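Local coordinates for protein putative hexose oxidase (Nonomuraea sp. ATCC 39727, PDB 5AWV) that probably oxidises a sugar of teicoplanin-type glycopeptide antibiotics, using FAD held covalently to the protein, at residues I106-L111 / I125-T130; S119-L124 / W228-E233; L371-T376 / P462-D467; D377-A382 / D451-T456. All coordinates share one frame; numbering follows the deposited sequence.

Interaction 1. Residues I106-L111 / I125-T130; sequences IDMSLL and IEPGNT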
loop_
_atom_site.group_PDB
_atom_site.type_symbol
_atom_site.label_atom_id
_atom_site.label_comp_id
_atom_site.label_asym_id
_atom_site.label_seq_id
_atom_site.Cartn_x
_atom_site.Cartn_y
_atom_site.Cartn_z
ATOM N N ILE A 106 1.664 -1.238 -17.509
ATOM C CA ILE A 106 1.684 0.187 -17.466
ATOM C C ILE A 106 2.336 0.607 -16.109
ATOM O O ILE A 106 1.747 0.437 -15.037
ATOM C CB ILE A 106 0.299 0.801 -17.644
ATOM C CG1 ILE A 106 -0.263 0.336 -19.019
ATOM C CG2 ILE A 106 0.377 2.302 -17.558
ATOM C CD1 ILE A 106 -1.693 0.775 -19.290
ATOM N N ASP A 107 3.513 1.209 -16.220
ATOM C CA ASP A 107 4.345 1.524 -15.085
ATOM C C ASP A 107 4.197 3.006 -14.784
ATOM O O ASP A 107 4.427 3.843 -15.651
ATOM C CB ASP A 107 5.796 1.137 -15.362
ATOM C CG ASP A 107 6.702 1.320 -14.120
ATOM O OD1 ASP A 107 6.658 2.427 -13.514
ATOM O OD2 ASP A 107 7.374 0.335 -13.743
ATOM N N MET A 108 3.791 3.333 -13.560
ATOM C CA MET A 108 3.463 4.706 -13.165
ATOM C C MET A 108 4.577 5.523 -12.539
ATOM O O MET A 108 4.309 6.652 -12.019
ATOM C CB MET A 108 2.287 4.711 -12.222
ATOM C CG MET A 108 1.060 3.897 -12.689
ATOM S SD MET A 108 0.248 4.415 -14.220
ATOM C CE MET A 108 -0.916 5.497 -13.506
ATOM N N SER A 109 5.785 5.021 -12.641
ATOM C CA SER A 109 7.002 5.587 -12.018
ATOM C C SER A 109 7.180 7.095 -12.275
ATOM O O SER A 109 7.673 7.840 -11.383
ATOM C CB SER A 109 8.256 4.932 -12.576
ATOM O OG SER A 109 8.494 3.616 -12.179
ATOM N N LEU A 110 6.831 7.545 -13.481
ATOM C CA LEU A 110 6.961 8.969 -13.814
ATOM C C LEU A 110 5.877 9.850 -13.215
ATOM O O LEU A 110 6.059 11.069 -13.212
ATOM C CB LEU A 110 7.054 9.154 -15.335
ATOM C CG LEU A 110 8.214 8.499 -16.082
ATOM C CD1 LEU A 110 8.059 8.709 -17.564
ATOM C CD2 LEU A 110 9.565 9.054 -15.685
ATOM N N LEU A 111 4.765 9.290 -12.696
ATOM C CA LEU A 111 3.675 10.121 -12.151
ATOM C C LEU A 111 3.784 10.388 -10.702
ATOM O O LEU A 111 3.191 9.654 -9.913
ATOM C CB LEU A 111 2.316 9.456 -12.406
ATOM C CG LEU A 111 1.857 9.419 -13.877
ATOM C CD1 LEU A 111 0.666 8.490 -14.150
ATOM C CD2 LEU A 111 1.530 10.814 -14.435
ATOM N N ILE A 125 -2.245 13.775 -5.094
ATOM C CA ILE A 125 -1.122 12.803 -4.939
ATOM C C ILE A 125 -1.249 11.829 -6.055
ATOM O O ILE A 125 -2.273 11.101 -6.219
ATOM C CB ILE A 125 -1.181 12.091 -3.598
ATOM C CG1 ILE A 125 -1.226 13.138 -2.466
ATOM C CG2 ILE A 125 0.043 11.235 -3.361
ATOM C CD1 ILE A 125 -1.290 12.557 -1.095
ATOM N N GLU A 126 -0.212 11.792 -6.875
ATOM C CA GLU A 126 -0.143 10.879 -7.996
ATOM C C GLU A 126 0.339 9.488 -7.591
ATOM O O GLU A 126 1.029 9.383 -6.588
ATOM C CB GLU A 126 0.709 11.481 -9.146
ATOM C CG GLU A 126 -0.091 12.488 -9.918
ATOM C CD GLU A 126 0.628 13.101 -11.098
ATOM O OE1 GLU A 126 1.856 13.051 -11.158
ATOM O OE2 GLU A 126 -0.079 13.670 -11.960
ATOM N N PRO A 127 -0.137 8.433 -8.302
ATOM C CA PRO A 127 0.054 7.001 -7.986
ATOM C C PRO A 127 1.488 6.488 -8.033
ATOM O O PRO A 127 1.790 5.563 -7.330
ATOM C CB PRO A 127 -0.788 6.249 -9.017
ATOM C CG PRO A 127 -0.931 7.253 -10.142
ATOM C CD PRO A 127 -0.910 8.609 -9.568
ATOM N N GLY A 128 2.376 7.122 -8.728
ATOM C CA GLY A 128 3.747 6.666 -8.744
ATOM C C GLY A 128 4.603 7.086 -7.571
ATOM O O GLY A 128 5.746 6.586 -7.420
ATOM N N ASN A 129 4.107 7.975 -6.726
ATOM C CA ASN A 129 4.801 8.309 -5.502
ATOM C C ASN A 129 4.909 7.106 -4.533
ATOM O O ASN A 129 3.996 6.288 -4.457
ATOM C CB ASN A 129 4.044 9.392 -4.711
ATOM C CG ASN A 129 4.172 10.738 -5.321
ATOM O OD1 ASN A 129 5.259 11.285 -5.325
ATOM N ND2 ASN A 129 3.083 11.276 -5.865
ATOM N N THR A 130 5.988 7.041 -3.782
ATOM C CA THR A 130 6.044 6.152 -2.609
ATOM C C THR A 130 5.480 6.836 -1.397
ATOM O O THR A 130 5.414 8.084 -1.372
ATOM C CB THR A 130 7.496 5.708 -2.330
ATOM O OG1 THR A 130 8.290 6.842 -2.038
ATOM C CG2 THR A 130 8.100 5.028 -3.533
#
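Leu111 lies across the side chain of Glu126 at about a right angle. Its CB is 3.8 Å from Glu126 OE1, and its CD2 reaches the same carboxylate. Glu126 is extended beyond CG, and its OE1 accepts from the backbone N of Glu113, which helps to hold the carboxylate beside Leu111. Met108 makes an apolar contact with Pro127. Its chain bends at chi2 and chi3, so CE comes within 3.8 Å of Pro127 CG. Both of these residues touch FAD.

The backbones meet at Gly128. Its N donates to Leu111 O at 2.9 Å, in the carbonyl plane, but the bond is far from straight (N-H...O 133°). Its CA makes a C-H...O contact of 3.3 Å with Met108 O. That oxygen also takes Leu111 N in the type I turn from Met108 to Leu111. A second type I turn runs from Glu126 to Asn129, and Asn129 ND2 bonds back to Glu126 O at 2.9 Å. Asp107 OD1 forms an Asx turn with Ser109 N.

The first turn follows strand 104-107. The second links strand 122-125 to helix 131-142. Met108 rests on Val86 of strand 84-87 and Val223 of strand 223-229.

Interaction 2. Residues S119-L124 / W228-E233; sequences SMNAFL and WMRVPE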
loop_
_atom_site.group_PDB
_atom_site.type_symbol
_atom_site.label_atom_id
_atom_site.label_comp_id
_atom_site.label_asym_id
_atom_site.label_seq_id
_atom_site.Cartn_x
_atom_site.Cartn_y
_atom_site.Cartn_z
ATOM N N SER A 119 -8.358 23.968 -7.124
ATOM C CA SER A 119 -9.685 23.821 -7.779
ATOM C C SER A 119 -10.440 22.618 -7.192
ATOM O O SER A 119 -11.651 22.539 -7.299
ATOM C CB SER A 119 -9.516 23.655 -9.250
ATOM O OG SER A 119 -8.952 22.372 -9.441
ATOM N N MET A 120 -9.730 21.707 -6.528
ATOM C CA MET A 120 -10.373 20.674 -5.694
ATOM C C MET A 120 -10.376 20.998 -4.209
ATOM O O MET A 120 -11.115 20.348 -3.445
ATOM C CB MET A 120 -9.727 19.321 -5.989
ATOM C CG MET A 120 -9.764 18.990 -7.462
ATOM S SD MET A 120 -11.469 18.522 -8.010
ATOM C CE MET A 120 -11.350 16.747 -8.030
ATOM N N ASN A 121 -9.614 22.039 -3.792
ATOM C CA ASN A 121 -9.366 22.372 -2.378
ATOM C C ASN A 121 -8.985 21.045 -1.648
ATOM O O ASN A 121 -9.530 20.692 -0.598
ATOM C CB ASN A 121 -10.567 23.100 -1.715
ATOM C CG ASN A 121 -10.248 23.651 -0.377
ATOM O OD1 ASN A 121 -11.110 23.721 0.541
ATOM N ND2 ASN A 121 -9.072 24.132 -0.236
ATOM N N ALA A 122 -7.972 20.398 -2.206
ATOM C CA ALA A 122 -7.475 19.098 -1.693
ATOM C C ALA A 122 -6.060 18.924 -2.181
ATOM O O ALA A 122 -5.645 19.569 -3.112
ATOM C CB ALA A 122 -8.334 17.956 -2.240
ATOM N N PHE A 123 -5.360 17.984 -1.562
ATOM C CA PHE A 123 -4.050 17.539 -2.022
ATOM C C PHE A 123 -4.106 16.518 -3.095
ATOM O O PHE A 123 -4.709 15.478 -2.947
ATOM C CB PHE A 123 -3.264 16.998 -0.842
ATOM C CG PHE A 123 -2.861 18.034 0.106
ATOM C CD1 PHE A 123 -1.730 18.777 -0.112
ATOM C CD2 PHE A 123 -3.616 18.303 1.199
ATOM C CE1 PHE A 123 -1.341 19.722 0.786
ATOM C CE2 PHE A 123 -3.243 19.246 2.055
ATOM C CZ PHE A 123 -2.104 19.962 1.889
ATOM N N LEU A 124 -3.511 16.824 -4.215
ATOM C CA LEU A 124 -3.347 15.944 -5.348
ATOM C C LEU A 124 -2.085 15.094 -5.049
ATOM O O LEU A 124 -0.956 15.663 -4.763
ATOM C CB LEU A 124 -3.087 16.799 -6.599
ATOM C CG LEU A 124 -3.134 16.148 -7.975
ATOM C CD1 LEU A 124 -2.922 17.078 -9.165
ATOM C CD2 LEU A 124 -2.109 15.125 -8.175
ATOM N N TRP A 228 -7.124 12.708 -4.874
ATOM C CA TRP A 228 -7.211 13.928 -4.105
ATOM C C TRP A 228 -7.657 13.628 -2.708
ATOM O O TRP A 228 -8.696 12.963 -2.496
ATOM C CB TRP A 228 -8.192 14.949 -4.708
ATOM C CG TRP A 228 -7.701 15.618 -5.954
ATOM C CD1 TRP A 228 -6.994 16.785 -6.050
ATOM C CD2 TRP A 228 -7.958 15.216 -7.295
ATOM N NE1 TRP A 228 -6.794 17.109 -7.375
ATOM C CE2 TRP A 228 -7.379 16.170 -8.149
ATOM C CE3 TRP A 228 -8.615 14.128 -7.857
ATOM C CZ2 TRP A 228 -7.448 16.074 -9.572
ATOM C CZ3 TRP A 228 -8.725 14.049 -9.239
ATOM C CH2 TRP A 228 -8.153 15.031 -10.084
ATOM N N MET A 229 -6.906 14.156 -1.765
ATOM C CA MET A 229 -7.049 13.788 -0.316
ATOM C C MET A 229 -7.353 15.038 0.496
ATOM O O MET A 229 -6.677 16.071 0.330
ATOM C CB MET A 229 -5.744 13.166 0.216
ATOM C CG MET A 229 -5.112 12.100 -0.636
ATOM S SD MET A 229 -6.171 10.656 -0.851
ATOM C CE MET A 229 -6.031 9.949 0.796
ATOM N N ARG A 230 -8.335 14.950 1.391
ATOM C CA ARG A 230 -8.622 15.973 2.318
ATOM C C ARG A 230 -9.590 15.482 3.426
ATOM O O ARG A 230 -10.360 14.526 3.214
ATOM C CB ARG A 230 -9.268 17.221 1.585
ATOM C CG ARG A 230 -10.563 16.904 0.840
ATOM C CD ARG A 230 -11.430 18.174 0.610
ATOM N NE ARG A 230 -11.946 18.621 1.881
ATOM C CZ ARG A 230 -12.102 19.881 2.275
ATOM N NH1 ARG A 230 -11.761 20.896 1.521
ATOM N NH2 ARG A 230 -12.585 20.105 3.490
ATOM N N VAL A 231 -9.561 16.152 4.559
ATOM C CA VAL A 231 -10.516 15.928 5.651
ATOM C C VAL A 231 -11.954 16.140 5.152
ATOM O O VAL A 231 -12.214 16.937 4.259
ATOM C CB VAL A 231 -10.260 16.792 6.883
ATOM C CG1 VAL A 231 -8.889 16.610 7.410
ATOM C CG2 VAL A 231 -10.492 18.284 6.559
ATOM N N PRO A 232 -12.908 15.351 5.683
ATOM C CA PRO A 232 -14.286 15.599 5.232
ATOM C C PRO A 232 -14.922 16.870 5.878
ATOM O O PRO A 232 -15.867 17.390 5.373
ATOM C CB PRO A 232 -15.012 14.281 5.591
ATOM C CG PRO A 232 -14.293 13.783 6.760
ATOM C CD PRO A 232 -12.835 14.260 6.659
ATOM N N GLU A 233 -14.364 17.420 6.929
ATOM C CA GLU A 233 -14.934 18.628 7.516
ATOM C C GLU A 233 -14.678 19.863 6.681
ATOM O O GLU A 233 -13.718 19.901 5.900
ATOM C CB GLU A 233 -14.379 18.876 8.925
ATOM C CG GLU A 233 -14.715 17.819 9.942
ATOM C CD GLU A 233 -13.863 16.530 9.867
ATOM O OE1 GLU A 233 -14.380 15.481 10.303
ATOM O OE2 GLU A 233 -12.702 16.533 9.393
#
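The two backbones run antiparallel: Phe123 and Met229 are a hydrogen-bonded pair, with Phe123 N to Met229 O at 3.0 Å and Met229 N to Phe123 O at 2.8 Å. Leu124 and Trp228 follow as a non-hydrogen-bonded pair, their side chains side by side and pointing the same way.

Met120 covers one face of the Trp228 indole. Its chain is bent at chi2 and chi3, which folds it over the ring system. CG makes a CH-pi contact, 3.7 Å from the centroid of the Trp228 five-membered ring. CE also lies over the indole, 3.8 Å from Trp228 CE3. SD adds a Met-aromatic contact. Leu124 CB approaches Trp228 NE1 at 3.8 Å, while that N-H is bonded to Asp117 OD2.

Past the paired strands, Arg230 reaches back to Asn121. NH1 donates to Asn121 O at 3.1 Å (146°), and a weak bond joins it to Asn121 OD1. NE and NH2 grip Val231 O side-on, which helps to fix the guanidinium.

Asn121 and Ala122 both face Asp117, a G1 beta bulge in the turn between strands 114-117 and 122-125. The paired strands 122-125 and 223-229 belong to the antiparallel five-stranded sheet in the FAD-binding part of this oxidoreductase family.

Interaction 3. Residues L371-T376 / P462-D467; sequences LRKRLT and PNDVSD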
loop_
_atom_site.group_PDB
_atom_site.type_symbol
_atom_site.label_atom_id
_atom_site.label_comp_id
_atom_site.label_asym_id
_atom_site.label_seq_id
_atom_site.Cartn_x
_atom_site.Cartn_y
_atom_site.Cartn_z
ATOM N N LEU A 371 -9.391 -9.353 13.375
ATOM C CA LEU A 371 -9.982 -9.685 14.671
ATOM C C LEU A 371 -10.880 -8.608 15.206
ATOM O O LEU A 371 -10.428 -7.483 15.375
ATOM C CB LEU A 371 -8.862 -9.959 15.694
ATOM C CG LEU A 371 -8.081 -11.273 15.420
ATOM C CD1 LEU A 371 -6.866 -11.341 16.298
ATOM C CD2 LEU A 371 -8.954 -12.514 15.564
ATOM N N ARG A 372 -12.080 -9.007 15.659
ATOM C CA ARG A 372 -12.989 -8.183 16.487
ATOM C C ARG A 372 -12.853 -8.427 17.969
ATOM O O ARG A 372 -13.206 -7.581 18.742
ATOM C CB ARG A 372 -14.467 -8.480 16.144
ATOM C CG ARG A 372 -14.776 -8.324 14.703
ATOM C CD ARG A 372 -16.159 -8.902 14.412
ATOM N NE ARG A 372 -17.147 -7.946 14.955
ATOM C CZ ARG A 372 -18.416 -8.231 15.226
ATOM N NH1 ARG A 372 -18.898 -9.471 15.100
ATOM N NH2 ARG A 372 -19.223 -7.273 15.653
ATOM N N LYS A 373 -12.344 -9.588 18.343
ATOM C CA LYS A 373 -12.104 -10.013 19.727
ATOM C C LYS A 373 -10.756 -10.714 19.671
ATOM O O LYS A 373 -10.267 -11.014 18.570
ATOM C CB LYS A 373 -13.168 -10.977 20.173
ATOM C CG LYS A 373 -14.471 -10.330 20.382
ATOM C CD LYS A 373 -15.516 -11.417 20.573
ATOM C CE LYS A 373 -15.884 -11.657 22.005
ATOM N NZ LYS A 373 -17.292 -11.194 22.231
ATOM N N ARG A 374 -10.170 -11.032 20.828
ATOM C CA ARG A 374 -8.955 -11.813 20.795
ATOM C C ARG A 374 -9.128 -13.166 20.192
ATOM O O ARG A 374 -10.214 -13.814 20.216
ATOM C CB ARG A 374 -8.348 -11.944 22.187
ATOM C CG ARG A 374 -9.155 -12.869 23.123
ATOM C CD ARG A 374 -8.207 -13.275 24.225
ATOM N NE ARG A 374 -8.757 -14.009 25.343
ATOM C CZ ARG A 374 -8.787 -15.327 25.473
ATOM N NH1 ARG A 374 -8.371 -16.116 24.495
ATOM N NH2 ARG A 374 -9.204 -15.845 26.642
ATOM N N LEU A 375 -8.018 -13.657 19.709
ATOM C CA LEU A 375 -7.905 -15.068 19.407
ATOM C C LEU A 375 -8.386 -15.922 20.582
ATOM O O LEU A 375 -8.129 -15.623 21.732
ATOM C CB LEU A 375 -6.467 -15.427 19.056
ATOM C CG LEU A 375 -5.907 -14.925 17.720
ATOM C CD1 LEU A 375 -4.388 -15.172 17.589
ATOM C CD2 LEU A 375 -6.600 -15.539 16.479
ATOM N N THR A 376 -9.107 -16.987 20.300
ATOM C CA THR A 376 -9.685 -17.825 21.340
ATOM C C THR A 376 -8.562 -18.669 21.897
ATOM O O THR A 376 -7.405 -18.730 21.363
ATOM C CB THR A 376 -10.748 -18.813 20.764
ATOM O OG1 THR A 376 -10.084 -19.778 19.951
ATOM C CG2 THR A 376 -11.807 -18.056 20.023
ATOM N N PRO A 462 -16.230 -14.218 8.737
ATOM C CA PRO A 462 -16.824 -13.319 9.697
ATOM C C PRO A 462 -17.721 -13.938 10.724
ATOM O O PRO A 462 -18.750 -14.558 10.398
ATOM C CB PRO A 462 -17.515 -12.248 8.846
ATOM C CG PRO A 462 -16.740 -12.222 7.600
ATOM C CD PRO A 462 -16.312 -13.658 7.366
ATOM N N ASN A 463 -17.327 -13.788 11.973
ATOM C CA ASN A 463 -18.172 -14.302 13.072
ATOM C C ASN A 463 -17.997 -13.439 14.280
ATOM O O ASN A 463 -17.711 -12.273 14.111
ATOM C CB ASN A 463 -17.930 -15.807 13.291
ATOM C CG ASN A 463 -16.526 -16.143 13.734
ATOM O OD1 ASN A 463 -15.708 -15.283 14.083
ATOM N ND2 ASN A 463 -16.218 -17.455 13.704
ATOM N N ASP A 464 -18.204 -13.934 15.500
ATOM C CA ASP A 464 -18.015 -13.097 16.684
ATOM C C ASP A 464 -16.600 -12.669 16.835
ATOM O O ASP A 464 -16.382 -11.647 17.444
ATOM C CB ASP A 464 -18.407 -13.862 18.003
ATOM C CG ASP A 464 -18.866 -12.936 19.121
ATOM O OD1 ASP A 464 -19.714 -11.990 18.869
ATOM O OD2 ASP A 464 -18.464 -13.215 20.321
ATOM N N VAL A 465 -15.646 -13.508 16.407
ATOM C CA VAL A 465 -14.262 -13.257 16.667
ATOM C C VAL A 465 -13.567 -12.691 15.467
ATOM O O VAL A 465 -12.797 -11.725 15.607
ATOM C CB VAL A 465 -13.492 -14.531 17.154
ATOM C CG1 VAL A 465 -12.011 -14.231 17.293
ATOM C CG2 VAL A 465 -14.032 -14.947 18.514
ATOM N N SER A 466 -13.759 -13.311 14.336
ATOM C CA SER A 466 -13.061 -12.845 13.087
ATOM C C SER A 466 -13.949 -11.966 12.185
ATOM O O SER A 466 -15.195 -11.992 12.299
ATOM C CB SER A 466 -12.578 -14.037 12.302
ATOM O OG SER A 466 -11.433 -14.599 12.947
ATOM N N ASP A 467 -13.284 -11.216 11.264
ATOM C CA ASP A 467 -14.012 -10.394 10.325
ATOM C C ASP A 467 -13.488 -10.343 8.903
ATOM O O ASP A 467 -13.506 -9.308 8.278
ATOM C CB ASP A 467 -14.234 -8.979 10.913
ATOM C CG ASP A 467 -15.552 -8.386 10.490
ATOM O OD1 ASP A 467 -16.491 -9.176 10.159
ATOM O OD2 ASP A 467 -15.671 -7.147 10.390
#
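An Asx motif shapes the 462-467 loop: Asn463 OD1 accepts from Ser466 N at 2.8 Å, nearly along its C=O axis, and also from Val465 N. This presents Val465 to the loop that leaves strand 363-371, and Leu371 and Ser466 form a single backbone bridge.

Two hydrogen bonds from Arg372 join the loops. Arg372 N donates to Val465 O at 2.8 Å (160°). Arg372 NH1 reaches Asn463 O at 3.2 Å, with the oxygen in the guanidinium plane. The bend at chi3 brings NH1 there, and NH2 pairs with Asp421.

Apolar contacts centre on Val465. Its CG1 lies 3.9 Å from Leu371 CD2, the two side chains running side by side. CG1 also lies near Lys373 O, which is buried here with no partner in the model. Its CG2 meets Thr376 CG2 at 4.1 Å.

One salt bridge joins two exposed side chains, Lys373 and Asp464. Lys373 bends at chi3 and chi4; its NZ is 3.0 Å from Asp464 OD2 and approaches from above the carboxylate plane.

Interaction 4. Residues D377-A382 / D451-T456; sequences DRQIQA and DVYAET. With N1L (2-amino-2-deoxy-beta-D-glucopyranuronic acid), chain B; MAN (alpha-D-mannopyranose), chain C.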
loop_
_atom_site.group_PDB
_atom_site.type_symbol
_atom_site.label_atom_id
_atom_site.label_comp_id
_atom_site.label_asym_id
_atom_site.label_seq_id
_atom_site.Cartn_x
_atom_site.Cartn_y
_atom_site.Cartn_z
ATOM N N ASP A 377 -8.875 -19.334 23.000
ATOM C CA ASP A 377 -7.893 -20.184 23.622
ATOM C C ASP A 377 -7.396 -21.290 22.703
ATOM O O ASP A 377 -6.224 -21.571 22.702
ATOM C CB ASP A 377 -8.458 -20.787 24.910
ATOM C CG ASP A 377 -8.813 -19.728 25.963
ATOM O OD1 ASP A 377 -8.309 -18.563 25.885
ATOM O OD2 ASP A 377 -9.647 -20.061 26.846
ATOM N N ARG A 378 -8.283 -21.843 21.883
ATOM C CA ARG A 378 -7.948 -22.897 20.927
ATOM C C ARG A 378 -7.125 -22.387 19.780
ATOM O O ARG A 378 -6.215 -23.030 19.297
ATOM C CB ARG A 378 -9.212 -23.566 20.427
ATOM C CG ARG A 378 -10.044 -24.148 21.589
ATOM C CD ARG A 378 -11.286 -24.919 21.150
ATOM N NE ARG A 378 -10.929 -26.169 20.508
ATOM C CZ ARG A 378 -11.788 -27.083 20.074
ATOM N NH1 ARG A 378 -13.115 -26.935 20.246
ATOM N NH2 ARG A 378 -11.317 -28.167 19.470
ATOM N N GLN A 379 -7.366 -21.147 19.407
ATOM C CA GLN A 379 -6.570 -20.478 18.387
ATOM C C GLN A 379 -5.203 -20.153 18.882
ATOM O O GLN A 379 -4.227 -20.315 18.175
ATOM C CB GLN A 379 -7.303 -19.229 17.880
ATOM C CG GLN A 379 -8.565 -19.575 17.029
ATOM C CD GLN A 379 -9.288 -18.353 16.490
ATOM O OE1 GLN A 379 -9.550 -18.261 15.303
ATOM N NE2 GLN A 379 -9.610 -17.445 17.334
ATOM N N ILE A 380 -5.107 -19.711 20.138
ATOM C CA ILE A 380 -3.783 -19.453 20.657
ATOM C C ILE A 380 -2.954 -20.767 20.714
ATOM O O ILE A 380 -1.740 -20.743 20.471
ATOM C CB ILE A 380 -3.853 -18.765 22.022
ATOM C CG1 ILE A 380 -4.418 -17.336 21.831
ATOM C CG2 ILE A 380 -2.557 -18.777 22.751
ATOM C CD1 ILE A 380 -4.777 -16.652 23.091
ATOM N N GLN A 381 -3.611 -21.852 21.112
ATOM C CA GLN A 381 -2.978 -23.174 21.115
ATOM C C GLN A 381 -2.373 -23.482 19.742
ATOM O O GLN A 381 -1.239 -23.925 19.630
ATOM C CB GLN A 381 -4.006 -24.241 21.533
ATOM C CG GLN A 381 -3.399 -25.628 21.863
ATOM C CD GLN A 381 -4.438 -26.754 22.131
ATOM O OE1 GLN A 381 -5.498 -26.833 21.469
ATOM N NE2 GLN A 381 -4.121 -27.662 23.104
ATOM N N ALA A 382 -3.173 -23.256 18.682
ATOM C CA ALA A 382 -2.736 -23.507 17.310
ATOM C C ALA A 382 -1.571 -22.632 16.900
ATOM O O ALA A 382 -0.629 -23.133 16.279
ATOM C CB ALA A 382 -3.888 -23.349 16.347
ATOM N N ASP A 451 -5.019 -24.217 10.808
ATOM C CA ASP A 451 -5.224 -24.709 12.219
ATOM C C ASP A 451 -5.904 -23.613 13.015
ATOM O O ASP A 451 -6.907 -23.836 13.765
ATOM C CB ASP A 451 -3.922 -25.072 12.892
ATOM C CG ASP A 451 -3.296 -26.376 12.351
ATOM O OD1 ASP A 451 -3.903 -27.090 11.539
ATOM O OD2 ASP A 451 -2.161 -26.641 12.707
ATOM N N VAL A 452 -5.403 -22.402 12.855
ATOM C CA VAL A 452 -6.039 -21.280 13.552
ATOM C C VAL A 452 -7.509 -21.161 13.208
ATOM O O VAL A 452 -8.328 -21.015 14.100
ATOM C CB VAL A 452 -5.267 -19.958 13.275
ATOM C CG1 VAL A 452 -6.019 -18.746 13.774
ATOM C CG2 VAL A 452 -3.927 -20.022 13.907
ATOM N N TYR A 453 -7.834 -21.291 11.912
ATOM C CA TYR A 453 -9.183 -21.094 11.421
ATOM C C TYR A 453 -9.919 -22.427 11.189
ATOM O O TYR A 453 -10.922 -22.460 10.467
ATOM C CB TYR A 453 -9.210 -20.172 10.176
ATOM C CG TYR A 453 -8.680 -18.763 10.524
ATOM C CD1 TYR A 453 -9.371 -17.923 11.414
ATOM C CD2 TYR A 453 -7.475 -18.321 10.024
ATOM C CE1 TYR A 453 -8.880 -16.663 11.750
ATOM C CE2 TYR A 453 -6.974 -17.085 10.420
ATOM C CZ TYR A 453 -7.688 -16.287 11.237
ATOM O OH TYR A 453 -7.130 -15.060 11.581
ATOM N N ALA A 454 -9.555 -23.461 11.968
ATOM C CA ALA A 454 -10.065 -24.827 11.708
ATOM C C ALA A 454 -11.564 -24.982 11.903
ATOM O O ALA A 454 -12.227 -25.730 11.161
ATOM C CB ALA A 454 -9.272 -25.900 12.483
ATOM N N GLU A 455 -12.120 -24.218 12.798
ATOM C CA GLU A 455 -13.541 -24.308 13.065
ATOM C C GLU A 455 -14.412 -23.647 11.954
ATOM O O GLU A 455 -15.590 -23.923 11.856
ATOM C CB GLU A 455 -13.874 -23.723 14.436
ATOM C CG GLU A 455 -13.331 -24.531 15.623
ATOM C CD GLU A 455 -14.059 -24.214 16.968
ATOM O OE1 GLU A 455 -14.628 -23.095 17.160
ATOM O OE2 GLU A 455 -14.081 -25.077 17.860
ATOM N N THR A 456 -13.846 -22.811 11.095
ATOM C CA THR A 456 -14.632 -22.181 9.980
ATOM C C THR A 456 -13.933 -22.395 8.653
ATOM O O THR A 456 -13.648 -21.446 7.892
ATOM C CB THR A 456 -14.785 -20.682 10.205
ATOM O OG1 THR A 456 -13.485 -20.089 10.382
ATOM C CG2 THR A 456 -15.638 -20.446 11.423
HETATM C C1 N1L B . -15.322 -27.673 23.062
HETATM C C2 N1L B . -16.782 -28.325 23.259
HETATM C C3 N1L B . -17.772 -27.818 22.105
HETATM C C4 N1L B . -17.666 -26.302 21.881
HETATM C C5 N1L B . -16.156 -25.914 21.681
HETATM C C6 N1L B . -16.008 -24.432 21.240
HETATM N N2 N1L B . -17.069 -29.601 23.496
HETATM O O3 N1L B . -19.063 -28.197 22.605
HETATM O O4 N1L B . -18.447 -26.059 20.663
HETATM O O5 N1L B . -15.360 -26.218 22.917
HETATM O O6B N1L B . -14.593 -24.190 21.022
HETATM O O6A N1L B . -16.640 -23.573 22.206
HETATM C C1 MAN C . -1.587 -31.669 24.246
HETATM C C2 MAN C . -1.611 -30.144 24.408
HETATM C C3 MAN C . -1.159 -29.471 23.120
HETATM C C4 MAN C . 0.230 -30.030 22.710
HETATM C C5 MAN C . 0.207 -31.576 22.476
HETATM C C6 MAN C . 1.591 -32.111 21.982
HETATM O O2 MAN C . -0.738 -29.781 25.409
HETATM O O3 MAN C . -1.110 -27.982 23.312
HETATM O O4 MAN C . 0.500 -29.389 21.539
HETATM O O5 MAN C . -0.282 -32.226 23.692
HETATM O O6 MAN C . 2.501 -32.276 23.115
#
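Asp451 sets its CB against Ala382 CB at 3.9 Å, while its OD2 is held by Lys447 and Asn386. Val452 is next. Its CG2 touches Ala382 CB at 4.1 Å, and its carbonyl O lies 3.3 Å from Gln379 CG. Val452 CG1 covers one face of the Tyr453 ring, over its centre. Tyr453 is the first residue to leave helical geometry, and its OH bonds to Tyr428 OH. Here the C-terminal end of helix 438-452 abuts the first turns of helix 377-387.

Past this end, Glu455 comes close to a bound sugar. Glu455 places OE2 3.2 Å from Arg378 NH1. OE2 lies over one face of the guanidinium, so the salt bridge rests on charge and no N-H points at it. The guanidinium and carboxylate planes are 78° apart. Arg378 NH1 instead directs its N-H at O6B of the aminoglucuronic acid N1L, at 3.2 Å (159°). Glu455 OE2 is 3.3 Å from the same O6B, and the positive guanidinium may ease the closeness of the two oxygens. Arg378 NH2 also bonds to the backbone of the bound peptide. On another side of helix 377-387, Gln381 NE2 makes a weak bond to mannose O3, and Glu264 OE1 holds the same sugar.

How the interactions relate
The contacts form two pairs. Interactions 1 and 2 share strand 122-125; their centres are 19 Å apart, and Ile125 CD1 meets Met229 CG at 3.9 Å. Interaction 1 touches the FAD cofactor, whereas the Leu124 side chain of interaction 2 is about 12 Å from it. Interactions 3 and 4 have centres 11 Å apart, and Ser466 OG packs on Tyr453 CE1 at 3.5 Å. Interaction 4 is nested in the loop that interaction 3 closes, and it meets bound glycopeptide sugars. None of its residues belongs to the N1L pocket that includes flavin-linked Cys151; another bound N1L is about 13 Å from the Tyr453 side chain. Interactions 1 and 4 lie 41 Å apart, centre to centre.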